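Side-chain contacts in thiosulfate sulfurtransferase (Pseudomonas aeruginosa, PDB 1YT8), which probably transfers sulfane sulfur from thiosulfate to cyanide, as rhodaneses do, and is built from four rhodanese-like repeats in a single chain: residues 122-127 with 194-199; 218-223 with 506-511. One frame throughout, in Å; residues are numbered along the deposited sequence.

Contact 1 of 2, residues 122-127 with 194-199. With SO3 (sulfite ion), chain B.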
loop_
_atom_site.group_PDB
_atom_site.type_symbol
_atom_site.label_atom_id
_atom_site.label_comp_id
_atom_site.label_asym_id
_atom_site.label_seq_id
_atom_site.Cartn_x
_atom_site.Cartn_y
_atom_site.Cartn_z
ATOM N N LEU A 122 -5.202 -17.285 7.364
ATOM C CA LEU A 122 -4.552 -18.598 7.350
ATOM C C LEU A 122 -3.759 -18.810 8.638
ATOM O O LEU A 122 -3.741 -19.915 9.195
ATOM C CB LEU A 122 -3.613 -18.720 6.146
ATOM C CG LEU A 122 -2.922 -20.076 5.954
ATOM C CD1 LEU A 122 -3.976 -21.154 5.680
ATOM C CD2 LEU A 122 -1.945 -19.996 4.791
ATOM N N VAL A 123 -3.099 -17.752 9.106
ATOM C CA VAL A 123 -2.327 -17.834 10.338
ATOM C C VAL A 123 -3.243 -18.192 11.511
ATOM O O VAL A 123 -2.929 -19.105 12.283
ATOM C CB VAL A 123 -1.575 -16.500 10.626
ATOM C CG1 VAL A 123 -0.923 -16.543 12.004
ATOM C CG2 VAL A 123 -0.496 -16.271 9.562
ATOM N N GLU A 124 -4.375 -17.500 11.646
ATOM C CA GLU A 124 -5.287 -17.805 12.747
ATOM C C GLU A 124 -5.846 -19.214 12.615
ATOM O O GLU A 124 -5.976 -19.936 13.605
ATOM C CB GLU A 124 -6.463 -16.820 12.808
ATOM C CG GLU A 124 -7.295 -17.000 14.083
ATOM C CD GLU A 124 -8.507 -16.088 14.156
ATOM O OE1 GLU A 124 -9.486 -16.332 13.419
ATOM O OE2 GLU A 124 -8.478 -15.127 14.950
ATOM N N ALA A 125 -6.184 -19.604 11.392
ATOM C CA ALA A 125 -6.734 -20.937 11.159
ATOM C C ALA A 125 -5.737 -22.032 11.545
ATOM O O ALA A 125 -6.111 -23.048 12.139
ATOM C CB ALA A 125 -7.132 -21.084 9.694
ATOM N N GLU A 126 -4.466 -21.815 11.219
ATOM C CA GLU A 126 -3.422 -22.795 11.504
ATOM C C GLU A 126 -2.856 -22.773 12.917
ATOM O O GLU A 126 -2.572 -23.827 13.489
ATOM C CB GLU A 126 -2.263 -22.627 10.517
ATOM C CG GLU A 126 -2.631 -22.908 9.069
ATOM C CD GLU A 126 -3.126 -24.322 8.865
ATOM O OE1 GLU A 126 -2.361 -25.267 9.148
ATOM O OE2 GLU A 126 -4.283 -24.491 8.424
ATOM N N ARG A 127 -2.679 -21.583 13.477
ATOM C CA ARG A 127 -2.103 -21.466 14.815
ATOM C C ARG A 127 -3.113 -21.186 15.921
ATOM O O ARG A 127 -2.752 -21.146 17.101
ATOM C CB ARG A 127 -1.025 -20.375 14.819
ATOM C CG ARG A 127 0.139 -20.645 13.868
ATOM C CD ARG A 127 0.818 -21.983 14.177
ATOM N NE ARG A 127 1.306 -22.040 15.550
ATOM C CZ ARG A 127 2.296 -21.290 16.030
ATOM N NH1 ARG A 127 2.920 -20.419 15.247
ATOM N NH2 ARG A 127 2.655 -21.402 17.302
ATOM N N ALA A 194 -7.939 -2.190 12.799
ATOM C CA ALA A 194 -9.305 -1.784 12.496
ATOM C C ALA A 194 -10.208 -2.993 12.304
ATOM O O ALA A 194 -11.361 -3.006 12.737
ATOM C CB ALA A 194 -9.323 -0.910 11.249
ATOM N N GLY A 195 -9.667 -4.009 11.644
ATOM C CA GLY A 195 -10.420 -5.220 11.406
ATOM C C GLY A 195 -9.801 -6.383 12.150
ATOM O O GLY A 195 -9.895 -6.465 13.380
ATOM N N ARG A 196 -9.139 -7.266 11.407
ATOM C CA ARG A 196 -8.524 -8.457 11.984
ATOM C C ARG A 196 -7.063 -8.700 11.604
ATOM O O ARG A 196 -6.247 -9.056 12.450
ATOM C CB ARG A 196 -9.313 -9.699 11.551
ATOM C CG ARG A 196 -10.765 -9.743 11.986
ATOM C CD ARG A 196 -11.536 -10.776 11.170
ATOM N NE ARG A 196 -10.883 -12.080 11.165
ATOM C CZ ARG A 196 -10.826 -12.901 12.209
ATOM N NH1 ARG A 196 -11.389 -12.556 13.360
ATOM N NH2 ARG A 196 -10.205 -14.071 12.096
ATOM N N THR A 197 -6.739 -8.499 10.331
ATOM C CA THR A 197 -5.404 -8.812 9.826
ATOM C C THR A 197 -4.181 -8.444 10.642
ATOM O O THR A 197 -3.461 -9.330 11.099
ATOM C CB THR A 197 -5.209 -8.268 8.407
ATOM O OG1 THR A 197 -6.358 -8.595 7.616
ATOM C CG2 THR A 197 -3.972 -8.907 7.769
ATOM N N ARG A 198 -3.921 -7.154 10.815
ATOM C CA ARG A 198 -2.743 -6.750 11.572
ATOM C C ARG A 198 -2.776 -7.176 13.040
ATOM O O ARG A 198 -1.723 -7.331 13.659
ATOM C CB ARG A 198 -2.523 -5.239 11.423
ATOM C CG ARG A 198 -1.925 -4.878 10.055
ATOM C CD ARG A 198 -1.985 -3.384 9.740
ATOM N NE ARG A 198 -3.358 -2.922 9.564
ATOM C CZ ARG A 198 -3.700 -1.685 9.210
ATOM N NH1 ARG A 198 -2.769 -0.765 8.985
ATOM N NH2 ARG A 198 -4.979 -1.364 9.097
ATOM N N SER A 199 -3.967 -7.392 13.598
ATOM C CA SER A 199 -4.054 -7.825 14.993
ATOM C C SER A 199 -3.639 -9.290 15.109
ATOM O O SER A 199 -3.021 -9.689 16.099
ATOM C CB SER A 199 -5.470 -7.630 15.560
ATOM O OG SER A 199 -6.393 -8.583 15.051
HETATM S S SO3 B . -6.707 -4.647 10.376
HETATM O O1 SO3 B . -6.854 -3.175 10.461
HETATM O O2 SO3 B . -7.808 -5.245 9.592
HETATM O O3 SO3 B . -5.384 -5.051 9.829
HETATM O O HOH W 1 -11.153 -14.435 15.533
#
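Glu124, near the end of helix 114-127, reaches across to Arg196 of the rhodanese active-site loop, the turn that runs from a central strand into helix 197-208 and wraps an anion with its backbone N-H groups. The two sides of this loop differ sharply in how closely they are packed. On the inner side a sulfite ion, probably from the crystallisation liquor, is gripped from several directions: O1 accepts from the backbone N of Ala194 at 2.8 Å and also from the N of Gly195, while O3 lies 2.7 Å from the N of Arg198 in a nearly straight bond. Arg198, bent at its third torsion (chi3 -67°), turns the edge of its guanidinium to the same ion, so that NE bonds to O3 and NH2 to O1; Glu157 and Gln309 hold its NH1. Ala194 to Arg198 all line this pocket, which Cys193 and Gln312 complete.

The outer side is looser and lies at the protein surface. Here the contact comes down to one salt bridge, Glu124 OE1 to Arg196 NH2 at 2.7 Å. The oxygen sits in the guanidinium plane, yet the nitrogen meets it from above the carboxylate plane, and the two planes stand 68° apart. Glu124 gets there with CG anti to the backbone N (chi1 -171°) and an extended chain, while Glu121 takes Arg196 NE, so two acids of one helix share this arginine. A water bridges the two side chains, donating a hydrogen bond to Glu124 OE2 at 2.8 Å and accepting one from Arg196 NH1 at 2.9 Å.

Contact 2 of 2, residues 218-223 with 506-511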
loop_
_atom_site.group_PDB
_atom_site.type_symbol
_atom_site.label_atom_id
_atom_site.label_comp_id
_atom_site.label_asym_id
_atom_site.label_seq_id
_atom_site.Cartn_x
_atom_site.Cartn_y
_atom_site.Cartn_z
ATOM N N LEU A 218 -7.525 -8.316 19.766
ATOM C CA LEU A 218 -8.860 -7.807 20.043
ATOM C C LEU A 218 -9.613 -8.284 18.806
ATOM O O LEU A 218 -9.343 -7.826 17.691
ATOM C CB LEU A 218 -8.885 -6.281 20.099
ATOM C CG LEU A 218 -10.291 -5.666 20.025
ATOM C CD1 LEU A 218 -11.155 -6.190 21.171
ATOM C CD2 LEU A 218 -10.195 -4.144 20.084
ATOM N N ARG A 219 -10.544 -9.212 18.996
ATOM C CA ARG A 219 -11.297 -9.776 17.881
ATOM C C ARG A 219 -12.118 -8.764 17.088
ATOM O O ARG A 219 -13.053 -8.162 17.602
ATOM C CB ARG A 219 -12.208 -10.897 18.380
ATOM C CG ARG A 219 -12.837 -11.729 17.276
ATOM C CD ARG A 219 -13.698 -12.821 17.891
ATOM N NE ARG A 219 -12.944 -13.572 18.891
ATOM C CZ ARG A 219 -13.454 -14.022 20.033
ATOM N NH1 ARG A 219 -14.727 -13.798 20.331
ATOM N NH2 ARG A 219 -12.686 -14.693 20.883
ATOM N N ASN A 220 -11.745 -8.596 15.824
ATOM C CA ASN A 220 -12.406 -7.686 14.895
ATOM C C ASN A 220 -12.149 -6.185 15.104
ATOM O O ASN A 220 -12.836 -5.348 14.525
ATOM C CB ASN A 220 -13.910 -7.989 14.852
ATOM C CG ASN A 220 -14.193 -9.445 14.501
ATOM O OD1 ASN A 220 -13.380 -10.103 13.842
ATOM N ND2 ASN A 220 -15.346 -9.950 14.928
ATOM N N GLY A 221 -11.157 -5.862 15.930
ATOM C CA GLY A 221 -10.746 -4.478 16.158
ATOM C C GLY A 221 -11.736 -3.355 16.420
ATOM O O GLY A 221 -12.732 -3.537 17.117
ATOM N N THR A 222 -11.437 -2.172 15.882
ATOM C CA THR A 222 -12.298 -1.009 16.076
ATOM C C THR A 222 -13.678 -1.236 15.466
ATOM O O THR A 222 -14.671 -0.698 15.954
ATOM C CB THR A 222 -11.653 0.289 15.500
ATOM O OG1 THR A 222 -11.417 0.150 14.097
ATOM C CG2 THR A 222 -10.335 0.572 16.194
ATOM N N ILE A 223 -13.738 -2.039 14.408
ATOM C CA ILE A 223 -15.008 -2.368 13.773
ATOM C C ILE A 223 -15.841 -3.145 14.791
ATOM O O ILE A 223 -17.015 -2.846 15.012
ATOM C CB ILE A 223 -14.797 -3.249 12.511
ATOM C CG1 ILE A 223 -14.315 -2.375 11.351
ATOM C CG2 ILE A 223 -16.091 -3.981 12.143
ATOM C CD1 ILE A 223 -13.996 -3.132 10.065
ATOM N N GLY A 506 -19.891 -6.607 6.774
ATOM C CA GLY A 506 -19.674 -7.271 5.501
ATOM C C GLY A 506 -18.199 -7.517 5.252
ATOM O O GLY A 506 -17.821 -8.505 4.620
ATOM N N TYR A 507 -17.364 -6.609 5.749
ATOM C CA TYR A 507 -15.920 -6.730 5.595
ATOM C C TYR A 507 -15.437 -7.946 6.386
ATOM O O TYR A 507 -14.614 -8.728 5.905
ATOM C CB TYR A 507 -15.223 -5.469 6.110
ATOM C CG TYR A 507 -13.726 -5.491 5.913
ATOM C CD1 TYR A 507 -13.171 -5.384 4.636
ATOM C CD2 TYR A 507 -12.863 -5.655 6.996
ATOM C CE1 TYR A 507 -11.792 -5.442 4.444
ATOM C CE2 TYR A 507 -11.483 -5.716 6.814
ATOM C CZ TYR A 507 -10.956 -5.609 5.538
ATOM O OH TYR A 507 -9.594 -5.672 5.354
ATOM N N LEU A 508 -15.953 -8.104 7.600
ATOM C CA LEU A 508 -15.579 -9.242 8.436
ATOM C C LEU A 508 -16.032 -10.550 7.789
ATOM O O LEU A 508 -15.293 -11.539 7.779
ATOM C CB LEU A 508 -16.208 -9.108 9.826
ATOM C CG LEU A 508 -15.808 -7.886 10.660
ATOM C CD1 LEU A 508 -16.559 -7.922 11.985
ATOM C CD2 LEU A 508 -14.296 -7.873 10.898
ATOM N N ASP A 509 -17.250 -10.551 7.252
ATOM C CA ASP A 509 -17.782 -11.744 6.604
ATOM C C ASP A 509 -16.913 -12.113 5.411
ATOM O O ASP A 509 -16.689 -13.291 5.137
ATOM C CB ASP A 509 -19.222 -11.526 6.131
ATOM C CG ASP A 509 -20.190 -11.294 7.274
ATOM O OD1 ASP A 509 -19.956 -11.823 8.378
ATOM O OD2 ASP A 509 -21.198 -10.590 7.060
ATOM N N TRP A 510 -16.430 -11.101 4.694
ATOM C CA TRP A 510 -15.574 -11.343 3.544
ATOM C C TRP A 510 -14.281 -12.030 3.992
ATOM O O TRP A 510 -13.854 -13.015 3.389
ATOM C CB TRP A 510 -15.252 -10.026 2.828
ATOM C CG TRP A 510 -14.130 -10.147 1.841
ATOM C CD1 TRP A 510 -14.151 -10.802 0.643
ATOM C CD2 TRP A 510 -12.801 -9.637 1.999
ATOM N NE1 TRP A 510 -12.916 -10.734 0.044
ATOM C CE2 TRP A 510 -12.067 -10.024 0.855
ATOM C CE3 TRP A 510 -12.160 -8.891 2.997
ATOM C CZ2 TRP A 510 -10.721 -9.693 0.682
ATOM C CZ3 TRP A 510 -10.817 -8.561 2.826
ATOM C CH2 TRP A 510 -10.113 -8.962 1.673
ATOM N N GLU A 511 -13.662 -11.525 5.054
ATOM C CA GLU A 511 -12.423 -12.130 5.537
ATOM C C GLU A 511 -12.657 -13.561 6.018
ATOM O O GLU A 511 -11.782 -14.417 5.885
ATOM C CB GLU A 511 -11.798 -11.272 6.648
ATOM C CG GLU A 511 -11.364 -9.889 6.153
ATOM C CD GLU A 511 -10.538 -9.103 7.162
ATOM O OE1 GLU A 511 -10.942 -9.018 8.341
ATOM O OE2 GLU A 511 -9.489 -8.553 6.767
#
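Leu508, on helix 501-512, packs against Asn220 and Ile223, and its atoms can be followed outward one by one. CB leaves the helix in the direction of the other segment without touching it. CG comes next, set anti to the carbonyl carbon (chi1 -61°), and lies 4.2 Å from Ile223 CG2. From there the branches divide the work. CD1 fits between two residues, 4.0 Å from Ile223 CG2 and 3.8 Å from Asn220 ND2, while CD2 turns to the other end of the same amide and approaches Asn220 OD1 at 3.8 Å. Both methyls lie over one face of the Asn220 carboxamide, whose OD1 finds its polar partner in Arg196 NH1.

Asn220 owes its place to a type II beta turn from Leu218 to Gly221, which carries strand 215-218, the last in sequence of this rhodanese-like domain's parallel sheet, into helix 221-227. Asn220 itself has a positive phi (74°) in that turn, and the chain then swings into the helix that brings Ile223 alongside. Ile223 and Leu508 lie next to each other, pointing opposite ways. Further along Ile223, CD1 reaches Tyr507 CD2 at 4.1 Å, and there the two side chains run roughly perpendicular. Tyr507 directs its hydroxyl elsewhere, to Lys117 on helix 114-127, while Glu511 CG lies 4.2 Å above one face of its ring, displaced toward the rim.

Overall arrangement
Both contacts involve the rhodanese-like repeat whose parallel sheet includes strands 188-192 and 215-218. Both segments of contact 1 precede those of contact 2 in the sequence, but the centres of the two contacts are only 10 Å apart, and they touch directly: Ala194 O lies 3.1 Å from Ile223 N, a probable hydrogen bond between the anion-binding loop and helix 221-227. Each contact brings in a helix from elsewhere in the sequence, 114-127 shortly before the repeat's sheet begins and 501-512 almost 300 residues after contact 2's first segment. The C-terminal part of the chain thus folds back beside the sulfite pocket of the second repeat, where helix 501-512 also touches Arg196 and Thr197.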